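PDB 6UTC: transcriptional activator ToxR from Vibrio vulnificus, which activates transcription from the inner membrane, its periplasmic domain probably acting as a sensor that interacts with ToxS and bile salts. Local coordinates for residues A[34-39]-A[71-76]; A[28-33]-A[62-67]; A[45-50]-A[75-80]. All blocks are in the same frame, centred on the assembly; numbering follows the deposited sequence. Where two conformers were deposited one is given.

In the fold
From the N terminus, strand 16-22 turns back into strand 25-30, whose end and following turn enter interaction 2 with strand 62-67; this closes a loop that contains the whole of helix 40-52. Residues 34-39, still on the way to that helix, meet the start of strand 72-78 in interaction 1, and helix residues 45-50 meet its later part in interaction 3. Interaction 3 starts later than interaction 1, and the two end on the same strand, sharing Leu75 and Asn76. Interaction 2 crosses both. Strands 62-67 and 72-78 are neighbours in the sheet, with a probable hydrogen bond from Ile64 N to Asn76 O, so all three contacts reach the same sheet.

Interaction 1: A[34-39]-A[71-76]. With SO4 (sulfate ion), chain B.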
ATOM      1  N   PRO A  34     -11.477 -10.235   2.086  1.00 13.16           N
ATOM      2  CA  PRO A  34     -11.970 -10.593   0.750  1.00 13.45           C
ATOM      3  C   PRO A  34     -10.948 -10.289  -0.332  1.00 15.17           C
ATOM      4  O   PRO A  34      -9.963  -9.557  -0.107  1.00 15.30           O
ATOM      5  CB  PRO A  34     -13.216  -9.699   0.594  1.00 15.67           C
ATOM      6  CG  PRO A  34     -13.660  -9.401   1.994  1.00 18.95           C
ATOM      7  CD  PRO A  34     -12.384  -9.306   2.782  1.00 14.61           C
ATOM      8  N   PRO A  35     -11.165 -10.796  -1.546  1.00 17.17           N
ATOM      9  CA  PRO A  35     -10.156 -10.668  -2.602  1.00 18.01           C
ATOM     10  C   PRO A  35      -9.884  -9.221  -2.994  1.00 15.89           C
ATOM     11  O   PRO A  35     -10.778  -8.375  -3.011  1.00 17.01           O
ATOM     12  CB  PRO A  35     -10.760 -11.460  -3.769  1.00 19.49           C
ATOM     13  CG  PRO A  35     -11.769 -12.378  -3.130  1.00 23.59           C
ATOM     14  CD  PRO A  35     -12.313 -11.621  -1.978  1.00 19.91           C
ATOM     15  N   LEU A  36      -8.619  -8.955  -3.316  1.00 16.43           N
ATOM     16  CA  LEU A  36      -8.175  -7.634  -3.735  1.00 16.95           C
ATOM     17  C   LEU A  36      -7.426  -7.641  -5.058  1.00 19.68           C
ATOM     18  O   LEU A  36      -6.942  -6.585  -5.474  1.00 17.93           O
ATOM     19  CB  LEU A  36      -7.293  -7.001  -2.651  1.00 17.83           C
ATOM     20  CG  LEU A  36      -8.031  -6.596  -1.383  1.00 14.84           C
ATOM     21  CD1 LEU A  36      -7.029  -6.175  -0.318  1.00 17.64           C
ATOM     22  CD2 LEU A  36      -9.025  -5.468  -1.669  1.00 17.40           C
ATOM     23  N   GLN A  37      -7.343  -8.785  -5.741  1.00 19.34           N
ATOM     24  CA  GLN A  37      -6.559  -8.884  -6.973  1.00 24.66           C
ATOM     25  C   GLN A  37      -6.876  -7.767  -7.971  1.00 22.34           C
ATOM     26  O   GLN A  37      -5.973  -7.245  -8.639  1.00 21.29           O
ATOM     27  CB  GLN A  37      -6.759 -10.270  -7.605  1.00 28.80           C
ATOM     28  CG  GLN A  37      -6.048 -10.469  -8.938  1.00 31.84           C
ATOM     29  CD  GLN A  37      -4.545 -10.293  -8.837  1.00 39.39           C
ATOM     30  OE1 GLN A  37      -3.924 -10.696  -7.853  1.00 43.65           O
ATOM     31  NE2 GLN A  37      -3.953  -9.678  -9.857  1.00 41.17           N
ATOM     32  N   ALA A  38      -8.142  -7.366  -8.070  1.00 20.44           N
ATOM     33  CA  ALA A  38      -8.526  -6.333  -9.028  1.00 22.78           C
ATOM     34  C   ALA A  38      -7.844  -4.993  -8.761  1.00 20.30           C
ATOM     35  O   ALA A  38      -7.735  -4.166  -9.674  1.00 21.91           O
ATOM     36  CB  ALA A  38     -10.041  -6.139  -9.027  1.00 24.03           C
ATOM     37  N   TRP A  39      -7.404  -4.750  -7.537  1.00 17.22           N
ATOM     38  CA  TRP A  39      -6.740  -3.502  -7.201  1.00 16.13           C
ATOM     39  C   TRP A  39      -5.249  -3.527  -7.474  1.00 15.60           C
ATOM     40  O   TRP A  39      -4.595  -2.498  -7.311  1.00 13.84           O
ATOM     41  CB  TRP A  39      -6.953  -3.189  -5.719  1.00 15.32           C
ATOM     42  CG  TRP A  39      -8.343  -2.748  -5.389  1.00 14.34           C
ATOM     43  CD1 TRP A  39      -9.401  -3.542  -5.023  1.00 13.99           C
ATOM     44  CD2 TRP A  39      -8.826  -1.405  -5.375  1.00 13.47           C
ATOM     45  NE1 TRP A  39     -10.512  -2.764  -4.793  1.00 15.39           N
ATOM     46  CE2 TRP A  39     -10.181  -1.447  -4.986  1.00 15.12           C
ATOM     47  CE3 TRP A  39      -8.242  -0.164  -5.643  1.00 14.82           C
ATOM     48  CZ2 TRP A  39     -10.962  -0.304  -4.870  1.00 16.54           C
ATOM     49  CZ3 TRP A  39      -9.020   0.981  -5.528  1.00 16.57           C
ATOM     50  CH2 TRP A  39     -10.365   0.899  -5.137  1.00 17.03           C
ATOM     51  N   ASN A  71     -15.618   1.370  -3.996  1.00 20.38           N
ATOM     52  CA  ASN A  71     -14.710   2.126  -4.846  1.00 21.77           C
ATOM     53  C   ASN A  71     -13.524   2.718  -4.095  1.00 17.30           C
ATOM     54  O   ASN A  71     -12.789   3.519  -4.674  1.00 19.76           O
ATOM     55  CB  ASN A  71     -15.458   3.216  -5.621  1.00 25.75           C
ATOM     56  CG  ASN A  71     -16.069   4.267  -4.718  1.00 28.85           C
ATOM     57  OD1 ASN A  71     -15.914   4.235  -3.498  1.00 33.30           O
ATOM     58  ND2 ASN A  71     -16.779   5.215  -5.323  1.00 39.83           N
ATOM     59  N   GLN A  72     -13.314   2.332  -2.837  1.00 17.75           N
ATOM     60  CA  GLN A  72     -12.259   2.902  -2.007  1.00 16.57           C
ATOM     61  C   GLN A  72     -11.416   1.795  -1.388  1.00 14.78           C
ATOM     62  O   GLN A  72     -11.958   0.822  -0.848  1.00 17.25           O
ATOM     63  CB  GLN A  72     -12.841   3.781  -0.901  1.00 20.71           C
ATOM     64  CG  GLN A  72     -11.798   4.610  -0.185  1.00 25.84           C
ATOM     65  CD  GLN A  72     -12.391   5.798   0.562  1.00 31.89           C
ATOM     66  OE1 GLN A  72     -11.712   6.430   1.372  1.00 37.72           O
ATOM     67  NE2 GLN A  72     -13.660   6.100   0.298  1.00 32.30           N
ATOM     68  N   LEU A  73     -10.100   1.956  -1.461  1.00 14.27           N
ATOM     69  CA  LEU A  73      -9.130   1.048  -0.864  1.00 13.52           C
ATOM     70  C   LEU A  73      -8.277   1.814   0.140  1.00 12.75           C
ATOM     71  O   LEU A  73      -7.898   2.963  -0.111  1.00 14.18           O
ATOM     72  CB  LEU A  73      -8.225   0.474  -1.961  1.00 14.61           C
ATOM     73  CG  LEU A  73      -7.209  -0.584  -1.505  1.00 14.48           C
ATOM     74  CD1 LEU A  73      -7.912  -1.928  -1.311  1.00 15.02           C
ATOM     75  CD2 LEU A  73      -6.066  -0.734  -2.490  1.00 17.52           C
ATOM     76  N   ILE A  74      -7.990   1.185   1.280  1.00 12.71           N
ATOM     77  CA  ILE A  74      -7.105   1.740   2.296  1.00 12.65           C
ATOM     78  C   ILE A  74      -5.742   1.079   2.159  1.00 13.18           C
ATOM     79  O   ILE A  74      -5.648  -0.156   2.106  1.00 12.81           O
ATOM     80  CB  ILE A  74      -7.675   1.507   3.703  1.00 13.58           C
ATOM     81  CG1 ILE A  74      -9.142   1.939   3.775  1.00 16.87           C
ATOM     82  CG2 ILE A  74      -6.826   2.218   4.738  1.00 18.08           C
ATOM     83  CD1 ILE A  74      -9.372   3.382   3.379  1.00 20.53           C
ATOM     84  N   LEU A  75      -4.685   1.886   2.092  1.00 12.81           N
ATOM     85  CA  LEU A  75      -3.315   1.380   2.102  1.00 12.68           C
ATOM     86  C   LEU A  75      -2.583   1.976   3.294  1.00 14.20           C
ATOM     87  O   LEU A  75      -2.512   3.202   3.432  1.00 15.53           O
ATOM     88  CB  LEU A  75      -2.584   1.763   0.817  1.00 13.55           C
ATOM     89  CG  LEU A  75      -3.116   1.108  -0.452  1.00 13.06           C
ATOM     90  CD1 LEU A  75      -2.450   1.696  -1.690  1.00 17.65           C
ATOM     91  CD2 LEU A  75      -2.917  -0.394  -0.409  1.00 15.50           C
ATOM     92  N   ASN A  76      -2.042   1.121   4.143  1.00 12.86           N
ATOM     93  CA  ASN A  76      -1.288   1.553   5.313  1.00 13.29           C
ATOM     94  C   ASN A  76       0.178   1.201   5.086  1.00 12.61           C
ATOM     95  O   ASN A  76       0.550   0.020   5.109  1.00 14.28           O
ATOM     96  CB  ASN A  76      -1.846   0.901   6.575  1.00 15.44           C
ATOM     97  CG  ASN A  76      -2.961   1.724   7.200  1.00 19.56           C
ATOM     98  OD1 ASN A  76      -2.700   2.750   7.830  1.00 22.87           O
ATOM     99  ND2 ASN A  76      -4.190   1.313   6.998  1.00 23.75           N
TER
HETATM  100  S   SO4 B 301      -6.802 -12.171  -3.397  1.00 21.94           S
HETATM  101  O1  SO4 B 301      -7.682 -13.296  -3.090  1.00 28.16           O
HETATM  102  O2  SO4 B 301      -6.889 -11.172  -2.338  1.00 20.42           O
HETATM  103  O3  SO4 B 301      -7.269 -11.557  -4.646  1.00 24.37           O
HETATM  104  O4  SO4 B 301      -5.436 -12.659  -3.543  1.00 26.44           O
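Trp39 and Leu73 meet through different first torsions: in Trp39 CG stands anti to the carbonyl carbon (chi1 -73°), whereas in Leu73 CG is anti to the backbone N (chi1 -176°). The two side chains slide past each other in opposite directions, and Leu73 CB comes to lie over one face of the indole. It sits 3.6 Å from the centroid of the Trp39 six-membered ring and 9° off the ring normal, a CH-pi contact. Leu73 CD2 lies just beyond the rim, beside the CD2-CE3 bond, 3.9 Å from Trp39 CE3. At the edge of the indole, Trp39 CH2 approaches the backbone carbonyl Asn71 O at 3.6 Å. The indole nitrogen is satisfied by Gly68 O, so the ring is held by a polar bond as well as by packing. Leu36 adds a methyl-to-methyl contact, its CD2 lying 3.7 Å from Leu73 CD1. Trp39 N donates to Leu36 O at 2.8 Å and closes the short turn that carries both side chains. On this turn Leu36 N donates to sulfate O2 at 3.0 Å, and Gln37 N to sulfate O3; Arg17 also binds the ion, which probably came from the crystallisation liquor. Ile43 of helix 40-52 touches Leu73 too. The arrangement is that of an alpha-beta fold in which a 3-10 turn entering a helix lays its tryptophan against the sheet.

Interaction 2: A[28-33]-A[62-67]; sequences LTPLNH and KVIATG
Leu28 and its neighbours on strand 62-67 are joined by two nearly straight backbone hydrogen bonds. Leu28 N donates to Val63 O at 2.9 Å, and Ala65 N donates to Leu28 O at 2.8 Å, so that Leu28 straddles Ile64 in parallel register. Ile64 CA adds a CA-H...O contact to Leu28 O at 3.3 Å. Above this backbone, Leu28 CD1 touches Ile64 CD1 at 3.8 Å and also packs on the aliphatic CD of Lys62; Phe16 of strand 16-22 covers both Leu28 and Ile64. One residue on, a side chain takes over from the backbone. Thr29 has OG1 anti to its backbone N (chi1 -167°), which directs the hydroxyl to Ala65 O; the OG1 to O distance is 2.8 Å and the hydroxyl approaches nearly along the C=O axis. Pro30 CD then rests against Thr66 CG2 at 3.7 Å. Beyond Pro30 the chain leaves the sheet in a type I beta turn, closed by His33 N to Pro30 O at 2.9 Å. The turn brings the His33 imidazole back to the end of strand 62-67, where NE2 accepts from Gly67 N at 2.9 Å. That bond is bent, with an angle of 142° at the hydrogen, and the donor lies 22° out of the ring plane. As the acceptor here, NE2 carries no proton. Farther out, Arg17 binds His33 O, while Gln69 binds Gly67 O and touches the His33 side chain. Strand 25-30, helix 40-52 and strand 62-67 thus form a beta-alpha-beta unit, its two strands parallel neighbours within the mixed sheet.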
ATOM      1  N   LEU A  28       0.403  -6.741   1.901  1.00 12.51           N
ATOM      2  CA  LEU A  28      -0.241  -7.699   2.786  1.00 12.83           C
ATOM      3  C   LEU A  28      -1.703  -7.344   2.967  1.00 12.68           C
ATOM      4  O   LEU A  28      -2.094  -6.183   2.822  1.00 14.03           O
ATOM      5  CB  LEU A  28       0.405  -7.656   4.170  1.00 14.03           C
ATOM      6  CG  LEU A  28       1.893  -7.959   4.239  1.00 14.23           C
ATOM      7  CD1 LEU A  28       2.428  -7.583   5.615  1.00 16.79           C
ATOM      8  CD2 LEU A  28       2.135  -9.430   3.951  1.00 15.78           C
ATOM      9  N   THR A  29      -2.509  -8.351   3.290  1.00 12.35           N
ATOM     10  CA  THR A  29      -3.892  -8.121   3.681  1.00 12.92           C
ATOM     11  C   THR A  29      -4.220  -9.121   4.777  1.00 12.43           C
ATOM     12  O   THR A  29      -3.585 -10.177   4.848  1.00 13.23           O
ATOM     13  CB  THR A  29      -4.845  -8.238   2.473  1.00 14.31           C
ATOM     14  OG1 THR A  29      -6.136  -7.724   2.806  1.00 14.10           O
ATOM     15  CG2 THR A  29      -5.009  -9.664   1.997  1.00 12.70           C
ATOM     16  N   PRO A  30      -5.163  -8.815   5.668  1.00 13.47           N
ATOM     17  CA  PRO A  30      -5.526  -9.798   6.691  1.00 14.45           C
ATOM     18  C   PRO A  30      -5.901 -11.135   6.056  1.00 13.78           C
ATOM     19  O   PRO A  30      -6.453 -11.194   4.955  1.00 13.96           O
ATOM     20  CB  PRO A  30      -6.716  -9.144   7.406  1.00 15.07           C
ATOM     21  CG  PRO A  30      -6.468  -7.676   7.236  1.00 15.42           C
ATOM     22  CD  PRO A  30      -5.909  -7.553   5.835  1.00 14.10           C
ATOM     23  N   LEU A  31      -5.586 -12.218   6.778  1.00 15.15           N
ATOM     24  CA  LEU A  31      -5.692 -13.580   6.251  1.00 14.71           C
ATOM     25  C   LEU A  31      -6.998 -13.818   5.514  1.00 13.68           C
ATOM     26  O   LEU A  31      -7.014 -14.334   4.391  1.00 14.99           O
ATOM     27  CB  LEU A  31      -5.574 -14.588   7.394  1.00 17.89           C
ATOM     28  CG  LEU A  31      -5.802 -16.045   6.987  1.00 19.36           C
ATOM     29  CD1 LEU A  31      -4.716 -16.510   6.027  1.00 20.73           C
ATOM     30  CD2 LEU A  31      -5.837 -16.926   8.225  1.00 20.91           C
ATOM     31  N   ASN A  32      -8.111 -13.465   6.143  1.00 14.13           N
ATOM     32  CA  ASN A  32      -9.404 -13.772   5.567  1.00 14.31           C
ATOM     33  C   ASN A  32     -10.080 -12.575   4.917  1.00 13.41           C
ATOM     34  O   ASN A  32     -11.275 -12.641   4.608  1.00 15.15           O
ATOM     35  CB  ASN A  32     -10.294 -14.454   6.601  1.00 18.20           C
ATOM     36  CG  ASN A  32      -9.820 -15.860   6.908  1.00 18.97           C
ATOM     37  OD1 ASN A  32      -9.647 -16.660   5.997  1.00 24.46           O
ATOM     38  ND2 ASN A  32      -9.557 -16.136   8.163  1.00 24.17           N
ATOM     39  N   HIS A  33      -9.341 -11.495   4.679  1.00 13.32           N
ATOM     40  CA  HIS A  33      -9.916 -10.371   3.971  1.00 13.32           C
ATOM     41  C   HIS A  33     -10.396 -10.821   2.590  1.00 13.26           C
ATOM     42  O   HIS A  33      -9.781 -11.678   1.960  1.00 13.71           O
ATOM     43  CB  HIS A  33      -8.859  -9.280   3.828  1.00 12.48           C
ATOM     44  CG  HIS A  33      -9.409  -7.977   3.365  1.00 12.93           C
ATOM     45  ND1 HIS A  33      -9.679  -7.705   2.039  1.00 12.36           N
ATOM     46  CD2 HIS A  33      -9.744  -6.861   4.056  1.00 13.32           C
ATOM     47  CE1 HIS A  33     -10.177  -6.485   1.937  1.00 12.50           C
ATOM     48  NE2 HIS A  33     -10.224  -5.949   3.148  1.00 12.85           N
ATOM     49  N   LYS A  62       6.314  -2.674   4.439  1.00 15.56           N
ATOM     50  CA  LYS A  62       5.105  -3.337   4.008  1.00 15.04           C
ATOM     51  C   LYS A  62       4.031  -2.297   3.826  1.00 15.88           C
ATOM     52  O   LYS A  62       4.133  -1.163   4.311  1.00 14.75           O
ATOM     53  CB  LYS A  62       4.661  -4.411   5.003  1.00 19.96           C
ATOM     54  CG  LYS A  62       4.493  -3.931   6.404  1.00 19.79           C
ATOM     55  CD  LYS A  62       4.592  -5.124   7.352  1.00 23.31           C
ATOM     56  CE  LYS A  62       4.645  -4.698   8.803  1.00 34.49           C
ATOM     57  NZ  LYS A  62       4.880  -5.888   9.670  1.00 38.13           N
ATOM     58  N   VAL A  63       3.009  -2.699   3.093  1.00 14.49           N
ATOM     59  CA  VAL A  63       1.796  -1.918   2.929  1.00 13.78           C
ATOM     60  C   VAL A  63       0.626  -2.862   3.146  1.00 14.03           C
ATOM     61  O   VAL A  63       0.580  -3.955   2.561  1.00 15.01           O
ATOM     62  CB  VAL A  63       1.732  -1.162   1.581  1.00 14.46           C
ATOM     63  CG1 VAL A  63       1.726  -2.091   0.397  1.00 18.39           C
ATOM     64  CG2 VAL A  63       0.533  -0.219   1.547  1.00 16.65           C
ATOM     65  N   ILE A  64      -0.267  -2.486   4.049  1.00 13.16           N
ATOM     66  CA  ILE A  64      -1.436  -3.292   4.369  1.00 13.07           C
ATOM     67  C   ILE A  64      -2.597  -2.740   3.566  1.00 12.96           C
ATOM     68  O   ILE A  64      -2.962  -1.565   3.714  1.00 13.61           O
ATOM     69  CB  ILE A  64      -1.773  -3.250   5.866  1.00 13.89           C
ATOM     70  CG1 ILE A  64      -0.515  -3.413   6.725  1.00 17.83           C
ATOM     71  CG2 ILE A  64      -2.877  -4.280   6.194  1.00 17.08           C
ATOM     72  CD1 ILE A  64       0.210  -4.678   6.523  1.00 20.98           C
ATOM     73  N   ALA A  65      -3.187  -3.581   2.734  1.00 12.37           N
ATOM     74  CA  ALA A  65      -4.311  -3.203   1.891  1.00 12.54           C
ATOM     75  C   ALA A  65      -5.595  -3.786   2.468  1.00 12.28           C
ATOM     76  O   ALA A  65      -5.673  -4.994   2.709  1.00 13.49           O
ATOM     77  CB  ALA A  65      -4.095  -3.741   0.481  1.00 13.86           C
ATOM     78  N   THR A  66      -6.599  -2.930   2.684  1.00 12.40           N
ATOM     79  CA  THR A  66      -7.899  -3.364   3.178  1.00 12.78           C
ATOM     80  C   THR A  66      -9.007  -2.561   2.509  1.00 13.16           C
ATOM     81  O   THR A  66      -8.777  -1.524   1.878  1.00 13.84           O
ATOM     82  CB  THR A  66      -8.029  -3.207   4.693  1.00 13.24           C
ATOM     83  OG1 THR A  66      -7.858  -1.835   5.040  1.00 13.99           O
ATOM     84  CG2 THR A  66      -7.011  -4.055   5.432  1.00 15.62           C
ATOM     85  N   GLY A  67     -10.233  -3.051   2.660  1.00 12.75           N
ATOM     86  CA  GLY A  67     -11.375  -2.400   2.022  1.00 14.59           C
ATOM     87  C   GLY A  67     -11.509  -2.864   0.596  1.00 14.69           C
ATOM     88  O   GLY A  67     -11.443  -4.063   0.319  1.00 14.12           O
TER

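Interaction 3: A[45-50]-A[75-80]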
ATOM      1  N   GLN A  45       1.087   0.901  -8.781  1.00 12.94           N
ATOM      2  CA  GLN A  45       1.407   2.284  -9.100  1.00 12.96           C
ATOM      3  C   GLN A  45       1.610   3.097  -7.835  1.00 14.58           C
ATOM      4  O   GLN A  45       2.536   3.910  -7.752  1.00 15.94           O
ATOM      5  CB  GLN A  45       0.312   2.906  -9.963  1.00 13.61           C
ATOM      6  CG  GLN A  45       0.575   4.374 -10.314  1.00 13.59           C
ATOM      7  CD  GLN A  45       1.672   4.547 -11.351  1.00 18.61           C
ATOM      8  OE1 GLN A  45       2.359   3.589 -11.724  1.00 21.43           O
ATOM      9  NE2 GLN A  45       1.840   5.774 -11.831  1.00 18.54           N
ATOM     10  N   CYS A  46       0.758   2.880  -6.837  1.00 13.86           N
ATOM     11  CA  CYS A  46       0.877   3.603  -5.576  1.00 13.85           C
ATOM     12  C   CYS A  46       2.211   3.309  -4.896  1.00 14.93           C
ATOM     13  O   CYS A  46       2.906   4.225  -4.449  1.00 15.78           O
ATOM     14  CB  CYS A  46      -0.296   3.238  -4.670  1.00 13.88           C
ATOM     15  SG  CYS A  46      -0.493   4.335  -3.243  1.00 16.77           S
ATOM     16  N   VAL A  47       2.597   2.036  -4.839  1.00 14.23           N
ATOM     17  CA  VAL A  47       3.886   1.679  -4.252  1.00 14.42           C
ATOM     18  C   VAL A  47       5.026   2.307  -5.044  1.00 17.91           C
ATOM     19  O   VAL A  47       5.992   2.824  -4.466  1.00 19.91           O
ATOM     20  CB  VAL A  47       4.004   0.151  -4.144  1.00 15.69           C
ATOM     21  CG1 VAL A  47       5.413  -0.268  -3.692  1.00 19.79           C
ATOM     22  CG2 VAL A  47       2.928  -0.386  -3.186  1.00 16.94           C
ATOM     23  N   ASN A  48       4.927   2.286  -6.379  1.00 18.65           N
ATOM     24  CA  ASN A  48       5.930   2.941  -7.227  1.00 20.34           C
ATOM     25  C   ASN A  48       6.085   4.414  -6.866  1.00 24.69           C
ATOM     26  O   ASN A  48       7.204   4.911  -6.687  1.00 23.05           O
ATOM     27  CB  ASN A  48       5.498   2.803  -8.693  1.00 19.13           C
ATOM     28  CG  ASN A  48       6.358   3.630  -9.663  1.00 25.51           C
ATOM     29  OD1 ASN A  48       6.218   4.854  -9.763  1.00 30.61           O
ATOM     30  ND2 ASN A  48       7.225   2.952 -10.394  1.00 27.09           N
ATOM     31  N   LYS A  49       4.971   5.138  -6.774  1.00 19.89           N
ATOM     32  CA  LYS A  49       5.046   6.570  -6.510  1.00 20.50           C
ATOM     33  C   LYS A  49       5.503   6.843  -5.083  1.00 23.94           C
ATOM     34  O   LYS A  49       6.238   7.808  -4.833  1.00 22.95           O
ATOM     35  CB  LYS A  49       3.701   7.238  -6.785  1.00 21.59           C
ATOM     36  CG  LYS A  49       3.152   6.973  -8.171  1.00 24.01           C
ATOM     37  CD  LYS A  49       4.181   7.176  -9.262  1.00 37.56           C
ATOM     38  CE  LYS A  49       4.482   8.636  -9.483  1.00 32.49           C
ATOM     39  NZ  LYS A  49       5.359   8.820 -10.682  1.00 38.39           N
ATOM     40  N   TYR A  50       5.096   5.995  -4.137  1.00 20.81           N
ATOM     41  CA  TYR A  50       5.499   6.199  -2.753  1.00 20.35           C
ATOM     42  C   TYR A  50       6.994   6.017  -2.604  1.00 21.65           C
ATOM     43  O   TYR A  50       7.645   6.748  -1.847  1.00 21.77           O
ATOM     44  CB  TYR A  50       4.742   5.219  -1.872  1.00 18.64           C
ATOM     45  CG  TYR A  50       4.840   5.509  -0.393  1.00 15.79           C
ATOM     46  CD1 TYR A  50       3.993   6.429   0.202  1.00 20.25           C
ATOM     47  CD2 TYR A  50       5.758   4.851   0.406  1.00 14.96           C
ATOM     48  CE1 TYR A  50       4.059   6.699   1.555  1.00 17.60           C
ATOM     49  CE2 TYR A  50       5.830   5.114   1.771  1.00 16.17           C
ATOM     50  CZ  TYR A  50       4.971   6.037   2.331  1.00 17.31           C
ATOM     51  OH  TYR A  50       5.014   6.316   3.684  1.00 18.93           O
ATOM     52  N   LEU A  75      -4.685   1.886   2.092  1.00 12.81           N
ATOM     53  CA  LEU A  75      -3.315   1.380   2.102  1.00 12.68           C
ATOM     54  C   LEU A  75      -2.583   1.976   3.294  1.00 14.20           C
ATOM     55  O   LEU A  75      -2.512   3.202   3.432  1.00 15.53           O
ATOM     56  CB  LEU A  75      -2.584   1.763   0.817  1.00 13.55           C
ATOM     57  CG  LEU A  75      -3.116   1.108  -0.452  1.00 13.06           C
ATOM     58  CD1 LEU A  75      -2.450   1.696  -1.690  1.00 17.65           C
ATOM     59  CD2 LEU A  75      -2.917  -0.394  -0.409  1.00 15.50           C
ATOM     60  N   ASN A  76      -2.042   1.121   4.143  1.00 12.86           N
ATOM     61  CA  ASN A  76      -1.288   1.553   5.313  1.00 13.29           C
ATOM     62  C   ASN A  76       0.178   1.201   5.086  1.00 12.61           C
ATOM     63  O   ASN A  76       0.550   0.020   5.109  1.00 14.28           O
ATOM     64  CB  ASN A  76      -1.846   0.901   6.575  1.00 15.44           C
ATOM     65  CG  ASN A  76      -2.961   1.724   7.200  1.00 19.56           C
ATOM     66  OD1 ASN A  76      -2.700   2.750   7.830  1.00 22.87           O
ATOM     67  ND2 ASN A  76      -4.190   1.313   6.998  1.00 23.75           N
ATOM     68  N   TYR A  77       0.992   2.223   4.847  1.00 13.19           N
ATOM     69  CA  TYR A  77       2.426   2.043   4.654  1.00 12.61           C
ATOM     70  C   TYR A  77       3.119   2.010   6.002  1.00 13.43           C
ATOM     71  O   TYR A  77       2.976   2.946   6.802  1.00 15.41           O
ATOM     72  CB  TYR A  77       2.973   3.196   3.823  1.00 14.58           C
ATOM     73  CG  TYR A  77       2.683   3.059   2.352  1.00 13.65           C
ATOM     74  CD1 TYR A  77       3.530   2.337   1.535  1.00 16.84           C
ATOM     75  CD2 TYR A  77       1.557   3.638   1.788  1.00 16.94           C
ATOM     76  CE1 TYR A  77       3.278   2.194   0.184  1.00 16.10           C
ATOM     77  CE2 TYR A  77       1.293   3.501   0.430  1.00 19.67           C
ATOM     78  CZ  TYR A  77       2.168   2.785  -0.357  1.00 16.94           C
ATOM     79  OH  TYR A  77       1.913   2.642  -1.709  1.00 18.23           O
ATOM     80  N   ILE A  78       3.861   0.942   6.251  0.52 12.25           N
ATOM     81  CA  ILE A  78       4.562   0.742   7.509  0.52 12.74           C
ATOM     82  C   ILE A  78       6.056   0.771   7.234  0.52 13.76           C
ATOM     83  O   ILE A  78       6.547   0.089   6.321  0.52 12.28           O
ATOM     84  CB  ILE A  78       4.128  -0.566   8.188  0.52 12.96           C
ATOM     85  CG1 ILE A  78       2.638  -0.488   8.543  0.52 15.51           C
ATOM     86  CG2 ILE A  78       4.975  -0.824   9.432  0.52 14.62           C
ATOM     87  CD1 ILE A  78       2.003  -1.815   8.909  0.52 16.71           C
ATOM     88  N   HIS A  79       6.761   1.587   7.996  1.00 13.02           N
ATOM     89  CA  HIS A  79       8.201   1.744   7.876  1.00 14.23           C
ATOM     90  C   HIS A  79       8.917   0.998   8.995  1.00 13.05           C
ATOM     91  O   HIS A  79       8.307   0.472   9.924  1.00 14.58           O
ATOM     92  CB  HIS A  79       8.544   3.235   7.889  1.00 13.38           C
ATOM     93  CG  HIS A  79       8.039   3.959   6.684  1.00 13.72           C
ATOM     94  ND1 HIS A  79       8.859   4.330   5.640  1.00 15.86           N
ATOM     95  CD2 HIS A  79       6.788   4.332   6.333  1.00 14.38           C
ATOM     96  CE1 HIS A  79       8.129   4.912   4.703  1.00 17.15           C
ATOM     97  NE2 HIS A  79       6.870   4.919   5.095  1.00 15.17           N
ATOM     98  N   THR A  80      10.245   0.949   8.895  1.00 16.26           N
ATOM     99  CA  THR A  80      11.014   0.479  10.034  1.00 16.43           C
ATOM    100  C   THR A  80      10.746   1.397  11.225  1.00 17.12           C
ATOM    101  O   THR A  80      10.362   2.559  11.067  1.00 15.83           O
ATOM    102  CB  THR A  80      12.511   0.484   9.707  1.00 18.21           C
ATOM    103  OG1 THR A  80      12.936   1.825   9.466  1.00 19.62           O
ATOM    104  CG2 THR A  80      12.817  -0.387   8.486  1.00 20.61           C
TER
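An aromatic cluster joins helix 40-52 to strand 72-78 beside the disulfide of this periplasmic domain. Tyr50 and Tyr77 form a face-to-face stack, with ring centroids 3.8 Å apart and planes at 10°. Their side chains run in opposite directions, and the closest carbons are Tyr50 CD2 and Tyr77 CD1 at 3.5 Å. In Tyr50, CG is anti to the backbone N (chi1 -168°), and the ring beyond it lies over Tyr77. Its hydroxyl continues tip to tip into His79, where Tyr50 OH and His79 NE2 share a 2.7 Å hydrogen bond; NE2 lies near the plane of the tyrosine ring. His54 stacks on Tyr50 and meets His79, extending the cluster. At the helix end of Tyr77, the sulfur of Cys46 lies at the ring's edge, 3.3 Å from Tyr77 OH. This is a sulfur-aromatic contact; the same sulfur forms the disulfide with Cys103, which links the helix covalently to the C-terminal end of the chain in this alpha-beta fold. Cys46 SG also packs on Leu75 CD1 at 3.6 Å. Val47 CG2 approaches Tyr77 OH obliquely at 3.5 Å, while Val88 of the neighbouring strand touches both tyrosines.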